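Local atomic coordinates of ESX-5 secretion system protein EccC5 (Mycobacterium tuberculosis, PDB entry 6J18), a protein that acts, through this C-terminal FtsK-type domain, as an ATPase of the ESX-5 type VII secretion system, which exports EsxN and a number of PE_PGRS and PPE proteins. Residues Gly72-Ala77 against Ala111-Glu116; Glu92-Met97 against Gly236-Val241; Tyr121-Ser126 against Gly154-Glu159; Ser137-Leu142 against Ser200-Phe205. One frame throughout, in Å; residues are numbered along the deposited sequence.

Contact 1: residues Gly72-Ala77 against Ala111-Glu116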
loop_
_atom_site.group_PDB
_atom_site.type_symbol
_atom_site.label_atom_id
_atom_site.label_comp_id
_atom_site.label_asym_id
_atom_site.label_seq_id
_atom_site.Cartn_x
_atom_site.Cartn_y
_atom_site.Cartn_z
ATOM N N GLY A 72 8.819 -12.138 7.359
ATOM C CA GLY A 72 9.270 -12.602 6.061
ATOM C C GLY A 72 8.710 -11.737 4.948
ATOM O O GLY A 72 9.057 -11.906 3.779
ATOM N N GLY A 73 7.840 -10.803 5.317
ATOM C CA GLY A 73 7.226 -9.907 4.355
ATOM C C GLY A 73 7.779 -8.496 4.416
ATOM O O GLY A 73 8.875 -8.267 4.931
ATOM N N ILE A 74 7.013 -7.548 3.883
ATOM C CA ILE A 74 7.430 -6.150 3.817
ATOM C C ILE A 74 7.570 -5.530 5.206
ATOM O O ILE A 74 6.581 -5.347 5.911
ATOM C CB ILE A 74 6.432 -5.321 2.978
ATOM C CG1 ILE A 74 6.471 -5.772 1.515
ATOM C CG2 ILE A 74 6.731 -3.833 3.091
ATOM C CD1 ILE A 74 5.470 -5.066 0.624
ATOM N N ALA A 75 8.804 -5.215 5.591
ATOM C CA ALA A 75 9.087 -4.626 6.898
ATOM C C ALA A 75 9.230 -3.113 6.783
ATOM O O ALA A 75 10.192 -2.616 6.196
ATOM C CB ALA A 75 10.349 -5.235 7.494
ATOM N N TRP A 76 8.279 -2.379 7.352
ATOM C CA TRP A 76 8.196 -0.945 7.097
ATOM C C TRP A 76 8.138 -0.081 8.356
ATOM O O TRP A 76 8.104 1.146 8.261
ATOM C CB TRP A 76 6.979 -0.651 6.217
ATOM C CG TRP A 76 5.675 -1.095 6.810
ATOM C CD1 TRP A 76 5.187 -2.369 6.860
ATOM C CD2 TRP A 76 4.686 -0.263 7.429
ATOM N NE1 TRP A 76 3.960 -2.383 7.476
ATOM C CE2 TRP A 76 3.629 -1.101 7.835
ATOM C CE3 TRP A 76 4.593 1.110 7.680
ATOM C CZ2 TRP A 76 2.494 -0.614 8.478
ATOM C CZ3 TRP A 76 3.466 1.592 8.319
ATOM C CH2 TRP A 76 2.431 0.733 8.711
ATOM N N ALA A 77 8.134 -0.713 9.527
ATOM C CA ALA A 77 8.091 0.027 10.789
ATOM C C ALA A 77 8.499 -0.838 11.978
ATOM O O ALA A 77 8.696 -2.044 11.841
ATOM C CB ALA A 77 6.694 0.600 11.019
ATOM N N ALA A 111 7.803 5.079 -0.040
ATOM C CA ALA A 111 9.147 4.849 -0.555
ATOM C C ALA A 111 9.804 3.666 0.151
ATOM O O ALA A 111 10.513 2.875 -0.472
ATOM C CB ALA A 111 9.996 6.102 -0.399
ATOM N N THR A 112 9.557 3.548 1.451
ATOM C CA THR A 112 10.097 2.444 2.239
ATOM C C THR A 112 9.458 1.123 1.816
ATOM O O THR A 112 10.142 0.107 1.667
ATOM C CB THR A 112 9.877 2.675 3.747
ATOM O OG1 THR A 112 10.768 3.699 4.203
ATOM C CG2 THR A 112 10.147 1.402 4.538
ATOM N N ILE A 113 8.146 1.151 1.608
ATOM C CA ILE A 113 7.410 -0.028 1.167
ATOM C C ILE A 113 7.883 -0.470 -0.217
ATOM O O ILE A 113 8.056 -1.662 -0.470
ATOM C CB ILE A 113 5.889 0.242 1.154
ATOM C CG1 ILE A 113 5.366 0.352 2.588
ATOM C CG2 ILE A 113 5.144 -0.863 0.421
ATOM C CD1 ILE A 113 3.926 0.814 2.687
ATOM N N MET A 114 8.115 0.494 -1.104
ATOM C CA MET A 114 8.588 0.188 -2.450
ATOM C C MET A 114 9.994 -0.407 -2.422
ATOM O O MET A 114 10.291 -1.348 -3.159
ATOM C CB MET A 114 8.555 1.440 -3.327
ATOM C CG MET A 114 7.146 1.856 -3.724
ATOM S SD MET A 114 7.065 3.431 -4.588
ATOM C CE MET A 114 7.531 2.932 -6.244
ATOM N N SER A 115 10.853 0.137 -1.566
ATOM C CA SER A 115 12.193 -0.411 -1.392
ATOM C C SER A 115 12.120 -1.869 -0.939
ATOM O O SER A 115 12.886 -2.714 -1.406
ATOM C CB SER A 115 12.988 0.421 -0.384
ATOM O OG SER A 115 14.310 -0.068 -0.252
ATOM N N GLU A 116 11.184 -2.155 -0.042
ATOM C CA GLU A 116 10.978 -3.508 0.459
ATOM C C GLU A 116 10.481 -4.444 -0.639
ATOM O O GLU A 116 10.860 -5.614 -0.683
ATOM C CB GLU A 116 9.990 -3.497 1.626
ATOM C CG GLU A 116 10.632 -3.227 2.977
ATOM C CD GLU A 116 11.612 -4.311 3.378
ATOM O OE1 GLU A 116 12.808 -4.197 3.030
ATOM O OE2 GLU A 116 11.186 -5.284 4.035
#
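Glu116, on the helix that follows the predicted ATP-binding loop, reaches across to the backbone N of Ala75 and accepts its hydrogen at OE2, 2.8 Å away and nearly straight at 164°. The oxygen is approached on its anti side, somewhat out of the carboxylate plane. The first torsion (chi1 -86°), with CG beside the backbone N, sets Glu116 CG 3.3 Å from Ala75 O; a bend at chi2 (-64°) then turns OE2 to Ala75 N. Ile74 slides past this chain in the opposite direction: its CG2 methyl lies 3.6 Å from Glu116 CB, and CD1 extends to Ile113 CG2 at 4.2 Å. Further along, Trp76 CB rests against both Ile113 CG1 and Thr112 CG2, each at 4.1 Å, whereas the indole leads away from the helix. Thr112 suits this seam because its methyl serves the packing while OG1 bonds to Ala307 O. The contact thus lays the helix after the nucleotide loop on a strand of the sheet, with the Thr112 side chain about 6 Å from the bound ATP. Arg58 forms a salt bridge with OE1, and OE2 is shared between Arg119 and the Ala75 amide; the two arginines would be expected to favour the ionised form of the buried Glu116.

Contact 2: residues Glu92-Met97 against Gly236-Val241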
loop_
_atom_site.group_PDB
_atom_site.type_symbol
_atom_site.label_atom_id
_atom_site.label_comp_id
_atom_site.label_asym_id
_atom_site.label_seq_id
_atom_site.Cartn_x
_atom_site.Cartn_y
_atom_site.Cartn_z
ATOM N N GLU A 92 -3.455 -11.408 6.733
ATOM C CA GLU A 92 -4.572 -10.719 7.374
ATOM C C GLU A 92 -5.306 -9.806 6.395
ATOM O O GLU A 92 -6.528 -9.884 6.256
ATOM C CB GLU A 92 -4.089 -9.895 8.572
ATOM C CG GLU A 92 -4.121 -10.640 9.894
ATOM C CD GLU A 92 -3.762 -9.753 11.078
ATOM O OE1 GLU A 92 -3.668 -8.516 10.903
ATOM O OE2 GLU A 92 -3.581 -10.295 12.190
ATOM N N ASN A 93 -4.556 -8.929 5.736
ATOM C CA ASN A 93 -5.141 -7.975 4.807
ATOM C C ASN A 93 -4.173 -7.615 3.684
ATOM O O ASN A 93 -2.965 -7.519 3.899
ATOM C CB ASN A 93 -5.577 -6.713 5.550
ATOM C CG ASN A 93 -6.564 -5.882 4.753
ATOM O OD1 ASN A 93 -6.182 -5.121 3.862
ATOM N ND2 ASN A 93 -7.845 -6.030 5.068
ATOM N N SER A 94 -4.716 -7.400 2.490
ATOM C CA SER A 94 -3.899 -7.154 1.307
ATOM C C SER A 94 -3.505 -5.689 1.138
ATOM O O SER A 94 -2.690 -5.359 0.275
ATOM C CB SER A 94 -4.639 -7.623 0.050
ATOM O OG SER A 94 -4.928 -9.008 0.104
ATOM N N HIS A 95 -4.072 -4.810 1.959
ATOM C CA HIS A 95 -3.980 -3.376 1.691
ATOM C C HIS A 95 -3.427 -2.545 2.844
ATOM O O HIS A 95 -3.157 -3.059 3.930
ATOM C CB HIS A 95 -5.360 -2.840 1.309
ATOM C CG HIS A 95 -6.093 -3.706 0.333
ATOM N ND1 HIS A 95 -5.644 -3.920 -0.951
ATOM C CD2 HIS A 95 -7.241 -4.412 0.455
ATOM C CE1 HIS A 95 -6.485 -4.720 -1.581
ATOM N NE2 HIS A 95 -7.463 -5.035 -0.751
ATOM N N LEU A 96 -3.263 -1.249 2.587
ATOM C CA LEU A 96 -2.845 -0.298 3.610
ATOM C C LEU A 96 -3.274 1.123 3.257
ATOM O O LEU A 96 -3.123 1.562 2.116
ATOM C CB LEU A 96 -1.327 -0.340 3.810
ATOM C CG LEU A 96 -0.765 0.736 4.746
ATOM C CD1 LEU A 96 -1.312 0.567 6.159
ATOM C CD2 LEU A 96 0.758 0.736 4.751
ATOM N N MET A 97 -3.814 1.832 4.244
ATOM C CA MET A 97 -4.103 3.256 4.110
ATOM C C MET A 97 -3.242 4.051 5.086
ATOM O O MET A 97 -3.031 3.629 6.223
ATOM C CB MET A 97 -5.584 3.545 4.363
ATOM C CG MET A 97 -6.515 3.105 3.249
ATOM S SD MET A 97 -8.234 3.543 3.586
ATOM C CE MET A 97 -8.544 2.583 5.064
ATOM N N GLY A 236 -4.252 -11.373 -6.568
ATOM C CA GLY A 236 -2.910 -10.907 -6.272
ATOM C C GLY A 236 -2.775 -9.397 -6.326
ATOM O O GLY A 236 -1.799 -8.871 -6.859
ATOM N N LEU A 237 -3.760 -8.700 -5.770
ATOM C CA LEU A 237 -3.772 -7.243 -5.787
ATOM C C LEU A 237 -3.462 -6.661 -4.412
ATOM O O LEU A 237 -3.930 -7.167 -3.392
ATOM C CB LEU A 237 -5.128 -6.729 -6.279
ATOM C CG LEU A 237 -5.391 -5.225 -6.186
ATOM C CD1 LEU A 237 -4.441 -4.447 -7.088
ATOM C CD2 LEU A 237 -6.840 -4.912 -6.521
ATOM N N HIS A 238 -2.662 -5.599 -4.394
ATOM C CA HIS A 238 -2.380 -4.864 -3.167
ATOM C C HIS A 238 -2.562 -3.370 -3.399
ATOM O O HIS A 238 -1.874 -2.778 -4.230
ATOM C CB HIS A 238 -0.962 -5.149 -2.670
ATOM C CG HIS A 238 -0.681 -6.602 -2.448
ATOM N ND1 HIS A 238 -1.118 -7.283 -1.332
ATOM C CD2 HIS A 238 -0.008 -7.504 -3.200
ATOM C CE1 HIS A 238 -0.725 -8.543 -1.407
ATOM N NE2 HIS A 238 -0.051 -8.703 -2.531
ATOM N N VAL A 239 -3.491 -2.766 -2.669
ATOM C CA VAL A 239 -3.741 -1.335 -2.793
ATOM C C VAL A 239 -3.169 -0.579 -1.597
ATOM O O VAL A 239 -3.580 -0.796 -0.457
ATOM C CB VAL A 239 -5.243 -1.031 -2.920
ATOM C CG1 VAL A 239 -5.466 0.459 -3.099
ATOM C CG2 VAL A 239 -5.844 -1.805 -4.088
ATOM N N ILE A 240 -2.214 0.304 -1.868
ATOM C CA ILE A 240 -1.558 1.079 -0.822
ATOM C C ILE A 240 -1.692 2.570 -1.126
ATOM O O ILE A 240 -1.136 3.064 -2.108
ATOM C CB ILE A 240 -0.074 0.695 -0.687
ATOM C CG1 ILE A 240 0.061 -0.817 -0.482
ATOM C CG2 ILE A 240 0.560 1.432 0.475
ATOM C CD1 ILE A 240 1.490 -1.310 -0.468
ATOM N N VAL A 241 -2.437 3.280 -0.282
ATOM C CA VAL A 241 -2.837 4.657 -0.568
ATOM C C VAL A 241 -2.542 5.611 0.592
ATOM O O VAL A 241 -2.675 5.240 1.759
ATOM C CB VAL A 241 -4.352 4.726 -0.903
ATOM C CG1 VAL A 241 -4.785 6.150 -1.198
ATOM C CG2 VAL A 241 -4.680 3.824 -2.079
HETATM O O HOH W 1 -3.362 -9.777 -2.228
#
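His95 and His238 each turn a ring edge to the opposite backbone, and in each case ND1 makes the bond, but the roles are reversed. His238 ND1 donates to Ser94 O at 3.0 Å, meeting a lone pair in the carbonyl plane with the oxygen almost exactly in the ring plane. His95 ND1 instead accepts from Val239 N, also at 3.0 Å, and that nitrogen lies only 6° out of the imidazole plane. With CG beside the backbone N (chi1 -45°), the His95 ring lies across the Val239 side chain, its ND1 3.5 Å from Val239 CB, and Ser94 CB covers one face over the centre. Asn93 OD1 accepts from His95 N in an Asx turn. A water bridges Ser94 OG and Leu237 O, 2.9 Å from each. Regular pairing between neighbouring parallel strands 96-100 and 237-244, in the middle of the sheet, then takes over: Leu96 N donates to Val239 O at 3.1 Å and Leu96 O accepts from Val241 N at 3.0 Å. Accepting at ND1, His95 must carry its proton on NE2, which bonds Val229 O. His238 donates from ND1, and its NE2 bond to the Glu203 carboxylate most likely uses a proton too, so this ring is probably the imidazolium.

Contact 3: residues Tyr121-Ser126 against Gly154-Glu159; sequences YAPGAS and GSDYVE
At the outer edge of the parallel part of the central sheet, the chain leaving helix 106-120 runs through the short strand 122-123 and meets the turn that leads into strand 158-162. Tyr157 meets the first half of 121-126. Its OH donates to Tyr121 O at 2.5 Å, with the carbonyl oxygen at the ring's edge, and its face receives Pro123 CA in a CH-pi contact, 3.7 Å from the ring centroid. Tyrosine combines the two tasks, a flat surface for the proline and a hydroxyl for the carbonyl of Tyr121. CG lies beside the backbone N (chi1 -77°); although the side chain starts away from residues 121-126, the length of the ring brings the OH back to them. The Pro123 ring crosses Asp156 at an angle, Pro123 CB 3.6 Å from Asp156 CB. Next, Ala125 N donates to Asp156 O at 3.0 Å from well above the carbonyl plane, and the small Ala125 methyl sits by the carbonyls of Ser155 and Asp156. Glu159 then grips Ser126 with both oxygens: OE1 takes the backbone N at 2.7 Å and OE2 the hydroxyl OG at 2.8 Å, each on its syn side. A bend at chi2 (72°) directs the carboxylate there. Strand 137-143 pairs with both 122-123 and 158-162, and this contact joins the ends of those two at the edge of the parallel part of the mixed sheet of an alpha/beta FtsK-type ATPase domain.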
loop_
_atom_site.group_PDB
_atom_site.type_symbol
_atom_site.label_atom_id
_atom_site.label_comp_id
_atom_site.label_asym_id
_atom_site.label_seq_id
_atom_site.Cartn_x
_atom_site.Cartn_y
_atom_site.Cartn_z
ATOM N N TYR A 121 10.812 -9.209 -3.738
ATOM C CA TYR A 121 10.220 -9.738 -4.960
ATOM C C TYR A 121 11.147 -9.632 -6.162
ATOM O O TYR A 121 11.943 -8.700 -6.267
ATOM C CB TYR A 121 8.921 -9.006 -5.289
ATOM C CG TYR A 121 7.795 -9.190 -4.300
ATOM C CD1 TYR A 121 7.701 -8.391 -3.168
ATOM C CD2 TYR A 121 6.806 -10.145 -4.513
ATOM C CE1 TYR A 121 6.665 -8.546 -2.268
ATOM C CE2 TYR A 121 5.766 -10.308 -3.617
ATOM C CZ TYR A 121 5.702 -9.505 -2.497
ATOM O OH TYR A 121 4.670 -9.660 -1.601
ATOM N N ALA A 122 11.024 -10.590 -7.074
ATOM C CA ALA A 122 11.655 -10.484 -8.381
ATOM C C ALA A 122 10.916 -9.423 -9.193
ATOM O O ALA A 122 9.712 -9.240 -9.015
ATOM C CB ALA A 122 11.641 -11.827 -9.097
ATOM N N PRO A 123 11.634 -8.712 -10.076
ATOM C CA PRO A 123 11.001 -7.684 -10.914
ATOM C C PRO A 123 9.908 -8.260 -11.816
ATOM O O PRO A 123 10.150 -9.236 -12.527
ATOM C CB PRO A 123 12.171 -7.136 -11.739
ATOM C CG PRO A 123 13.198 -8.220 -11.717
ATOM C CD PRO A 123 13.073 -8.841 -10.360
ATOM N N GLY A 124 8.724 -7.655 -11.786
ATOM C CA GLY A 124 7.569 -8.221 -12.458
ATOM C C GLY A 124 6.927 -7.380 -13.549
ATOM O O GLY A 124 5.831 -7.700 -14.009
ATOM N N ALA A 125 7.594 -6.307 -13.968
ATOM C CA ALA A 125 7.118 -5.530 -15.108
ATOM C C ALA A 125 7.228 -6.374 -16.374
ATOM O O ALA A 125 8.019 -7.311 -16.423
ATOM C CB ALA A 125 7.901 -4.237 -15.251
ATOM N N SER A 126 6.441 -6.037 -17.392
ATOM C CA SER A 126 6.331 -6.862 -18.598
ATOM C C SER A 126 7.667 -7.153 -19.283
ATOM O O SER A 126 7.870 -8.242 -19.819
ATOM C CB SER A 126 5.383 -6.199 -19.599
ATOM O OG SER A 126 4.047 -6.227 -19.126
ATOM N N GLY A 154 13.039 0.612 -10.158
ATOM C CA GLY A 154 13.355 0.727 -11.569
ATOM C C GLY A 154 12.178 0.366 -12.456
ATOM O O GLY A 154 11.115 -0.017 -11.968
ATOM N N SER A 155 12.372 0.482 -13.766
ATOM C CA SER A 155 11.316 0.170 -14.722
ATOM C C SER A 155 11.114 -1.335 -14.870
ATOM O O SER A 155 10.247 -1.780 -15.622
ATOM C CB SER A 155 11.623 0.798 -16.085
ATOM O OG SER A 155 12.909 0.421 -16.544
ATOM N N ASP A 156 11.913 -2.121 -14.153
ATOM C CA ASP A 156 11.724 -3.565 -14.138
ATOM C C ASP A 156 10.647 -3.953 -13.128
ATOM O O ASP A 156 10.174 -5.088 -13.119
ATOM C CB ASP A 156 13.037 -4.288 -13.830
ATOM C CG ASP A 156 13.746 -3.729 -12.612
ATOM O OD1 ASP A 156 13.378 -2.628 -12.153
ATOM O OD2 ASP A 156 14.684 -4.392 -12.119
ATOM N N TYR A 157 10.262 -2.998 -12.286
ATOM C CA TYR A 157 9.178 -3.195 -11.327
ATOM C C TYR A 157 7.953 -2.376 -11.708
ATOM O O TYR A 157 6.820 -2.855 -11.628
ATOM C CB TYR A 157 9.622 -2.816 -9.912
ATOM C CG TYR A 157 10.496 -3.844 -9.238
ATOM C CD1 TYR A 157 9.940 -4.900 -8.530
ATOM C CD2 TYR A 157 11.879 -3.757 -9.308
ATOM C CE1 TYR A 157 10.738 -5.842 -7.909
ATOM C CE2 TYR A 157 12.686 -4.693 -8.695
ATOM C CZ TYR A 157 12.112 -5.734 -7.997
ATOM O OH TYR A 157 12.915 -6.667 -7.386
ATOM N N VAL A 158 8.189 -1.134 -12.116
ATOM C CA VAL A 158 7.104 -0.213 -12.432
ATOM C C VAL A 158 6.564 -0.451 -13.834
ATOM O O VAL A 158 7.176 -0.052 -14.825
ATOM C CB VAL A 158 7.556 1.253 -12.306
ATOM C CG1 VAL A 158 6.395 2.191 -12.602
ATOM C CG2 VAL A 158 8.113 1.514 -10.917
ATOM N N GLU A 159 5.413 -1.108 -13.906
ATOM C CA GLU A 159 4.751 -1.371 -15.175
ATOM C C GLU A 159 4.215 -0.080 -15.777
ATOM O O GLU A 159 4.485 0.241 -16.934
ATOM C CB GLU A 159 3.612 -2.375 -14.986
ATOM C CG GLU A 159 2.809 -2.685 -16.241
ATOM C CD GLU A 159 3.572 -3.534 -17.241
ATOM O OE1 GLU A 159 4.694 -3.981 -16.921
ATOM O OE2 GLU A 159 3.043 -3.764 -18.348
#

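Contact 4: residues Ser137-Leu142 against Ser200-Phe205; sequences SAQVWL and SGPEIF
Strands 137-142 and 203-205 run parallel, their axes 27° apart in direction and 4.6 Å apart at closest approach, as neighbours in the parallel part of the mixed sheet of the FtsK-type ATPase core. The backbone bonds alternate as parallel pairing requires: Gln139 N donates to Glu203 O at 2.7 Å, Gln139 O accepts from Phe205 N at 2.8 Å, and Phe205 O in turn receives Trp141 N. The bond from Glu203 N to Ser137 O opens the ladder, its donor lying above the carbonyl plane. Ala138, Val140, Glu203 and Phe205 share one face. There the small Ala138 makes way for the phenyl ring, whose CE1 comes within 3.7 Å of Ala138 CB; Ile117 of helix 106-120 covers both residues. Glu203 bends away from the neighbouring strand, and its OE1 is hydrogen-bonded to His238 NE2. The other face carries Gln139 and Ile204, which lie side by side and point the same way; helix 165-180 covers Ile204 and Trp141, while Glu159 lies on Gln139. Pro202, just ahead of the strand, has no amide hydrogen to offer and instead packs its ring, CB against Ser137 CB at 3.6 Å and CG against Gln139 CB. With CG anti to the backbone N (chi1 169°) and an extended chain, Gln139 carries its amide outward, where NE2 donates to Gly124 O. The Trp141 indole crosses Ile204, whose CG2 touches Trp141 CD1 at 3.5 Å, while Trp141 NE1 donates to Gln139 OE1 at 2.8 Å.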
loop_
_atom_site.group_PDB
_atom_site.type_symbol
_atom_site.label_atom_id
_atom_site.label_comp_id
_atom_site.label_asym_id
_atom_site.label_seq_id
_atom_site.Cartn_x
_atom_site.Cartn_y
_atom_site.Cartn_z
ATOM N N SER A 137 6.962 -12.574 -7.757
ATOM C CA SER A 137 7.228 -11.403 -8.584
ATOM C C SER A 137 6.281 -10.265 -8.228
ATOM O O SER A 137 5.138 -10.502 -7.838
ATOM C CB SER A 137 7.099 -11.755 -10.067
ATOM O OG SER A 137 8.029 -12.757 -10.437
ATOM N N ALA A 138 6.756 -9.031 -8.362
ATOM C CA ALA A 138 5.924 -7.870 -8.063
ATOM C C ALA A 138 5.931 -6.857 -9.193
ATOM O O ALA A 138 6.969 -6.549 -9.779
ATOM C CB ALA A 138 6.371 -7.211 -6.778
ATOM N N GLN A 139 4.748 -6.330 -9.474
ATOM C CA GLN A 139 4.555 -5.351 -10.525
ATOM C C GLN A 139 3.865 -4.127 -9.933
ATOM O O GLN A 139 2.841 -4.252 -9.262
ATOM C CB GLN A 139 3.739 -5.970 -11.660
ATOM C CG GLN A 139 3.247 -5.007 -12.706
ATOM C CD GLN A 139 2.465 -5.710 -13.796
ATOM O OE1 GLN A 139 1.237 -5.641 -13.839
ATOM N NE2 GLN A 139 3.174 -6.398 -14.684
ATOM N N VAL A 140 4.433 -2.947 -10.161
ATOM C CA VAL A 140 3.929 -1.735 -9.522
ATOM C C VAL A 140 3.193 -0.817 -10.496
ATOM O O VAL A 140 3.689 -0.514 -11.580
ATOM C CB VAL A 140 5.072 -0.940 -8.853
ATOM C CG1 VAL A 140 4.579 0.422 -8.376
ATOM C CG2 VAL A 140 5.663 -1.734 -7.697
ATOM N N TRP A 141 1.998 -0.393 -10.095
ATOM C CA TRP A 141 1.225 0.595 -10.836
ATOM C C TRP A 141 1.117 1.855 -9.982
ATOM O O TRP A 141 0.398 1.880 -8.982
ATOM C CB TRP A 141 -0.158 0.047 -11.196
ATOM C CG TRP A 141 -0.106 -1.188 -12.054
ATOM C CD1 TRP A 141 0.416 -2.403 -11.712
ATOM C CD2 TRP A 141 -0.603 -1.330 -13.390
ATOM N NE1 TRP A 141 0.283 -3.288 -12.754
ATOM C CE2 TRP A 141 -0.342 -2.654 -13.799
ATOM C CE3 TRP A 141 -1.243 -0.466 -14.286
ATOM C CZ2 TRP A 141 -0.696 -3.135 -15.056
ATOM C CZ3 TRP A 141 -1.594 -0.945 -15.536
ATOM C CH2 TRP A 141 -1.318 -2.267 -15.910
ATOM N N LEU A 142 1.841 2.897 -10.379
ATOM C CA LEU A 142 2.075 4.038 -9.499
ATOM C C LEU A 142 1.309 5.300 -9.896
ATOM O O LEU A 142 1.467 5.814 -11.000
ATOM C CB LEU A 142 3.577 4.342 -9.456
ATOM C CG LEU A 142 4.074 5.487 -8.572
ATOM C CD1 LEU A 142 3.842 5.176 -7.102
ATOM C CD2 LEU A 142 5.548 5.762 -8.842
ATOM N N SER A 200 -1.971 -16.475 -14.601
ATOM C CA SER A 200 -0.588 -16.419 -14.161
ATOM C C SER A 200 -0.088 -14.990 -14.250
ATOM O O SER A 200 -0.562 -14.208 -15.076
ATOM C CB SER A 200 0.291 -17.342 -15.002
ATOM O OG SER A 200 -0.216 -18.664 -15.008
ATOM N N GLY A 201 0.865 -14.645 -13.396
ATOM C CA GLY A 201 1.425 -13.312 -13.418
ATOM C C GLY A 201 1.877 -12.848 -12.053
ATOM O O GLY A 201 1.601 -13.498 -11.045
ATOM N N PRO A 202 2.568 -11.704 -12.014
ATOM C CA PRO A 202 3.135 -11.181 -10.774
ATOM C C PRO A 202 2.088 -10.559 -9.868
ATOM O O PRO A 202 0.961 -10.281 -10.290
ATOM C CB PRO A 202 4.109 -10.114 -11.266
ATOM C CG PRO A 202 3.472 -9.607 -12.511
ATOM C CD PRO A 202 2.819 -10.804 -13.153
ATOM N N GLU A 203 2.475 -10.365 -8.611
ATOM C CA GLU A 203 1.675 -9.616 -7.649
ATOM C C GLU A 203 1.586 -8.168 -8.111
ATOM O O GLU A 203 2.578 -7.595 -8.553
ATOM C CB GLU A 203 2.281 -9.717 -6.242
ATOM C CG GLU A 203 2.281 -11.138 -5.683
ATOM C CD GLU A 203 0.888 -11.611 -5.332
ATOM O OE1 GLU A 203 0.232 -11.013 -4.439
ATOM O OE2 GLU A 203 0.435 -12.585 -5.967
ATOM N N ILE A 204 0.391 -7.591 -8.037
ATOM C CA ILE A 204 0.175 -6.224 -8.501
ATOM C C ILE A 204 0.005 -5.260 -7.333
ATOM O O ILE A 204 -0.907 -5.407 -6.521
ATOM C CB ILE A 204 -1.058 -6.132 -9.425
ATOM C CG1 ILE A 204 -0.793 -6.889 -10.726
ATOM C CG2 ILE A 204 -1.402 -4.678 -9.721
ATOM C CD1 ILE A 204 -1.993 -6.977 -11.640
ATOM N N PHE A 205 0.897 -4.279 -7.251
ATOM C CA PHE A 205 0.810 -3.246 -6.228
ATOM C C PHE A 205 0.322 -1.933 -6.826
ATOM O O PHE A 205 1.047 -1.280 -7.578
ATOM C CB PHE A 205 2.166 -3.032 -5.548
ATOM C CG PHE A 205 2.615 -4.187 -4.696
ATOM C CD1 PHE A 205 3.255 -5.277 -5.260
ATOM C CD2 PHE A 205 2.405 -4.172 -3.326
ATOM C CE1 PHE A 205 3.673 -6.338 -4.473
ATOM C CE2 PHE A 205 2.820 -5.227 -2.534
ATOM C CZ PHE A 205 3.455 -6.311 -3.107
#

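From the N terminus, residues 72-77 come first, then 92-97, before helix 106-120 returns to close contact 1. Contacts 1 and 2 therefore cross, since 236-241 completes contact 2 only much later. Within that long interval lie both contact 3 and contact 4, which cross each other: 121-126, 137-142, 154-159 and 200-205 alternate along the chain. All four reach one mixed sheet. Contact 2 joins its central strands, contact 4 continues toward the edge, contact 3 finishes that edge, and contact 1 lays helix 106-120 against strand 75-79. Ile113 packs on Leu96 and Ile240, linking contacts 1 and 2, while His238 N and Ile204 O join contacts 2 and 4.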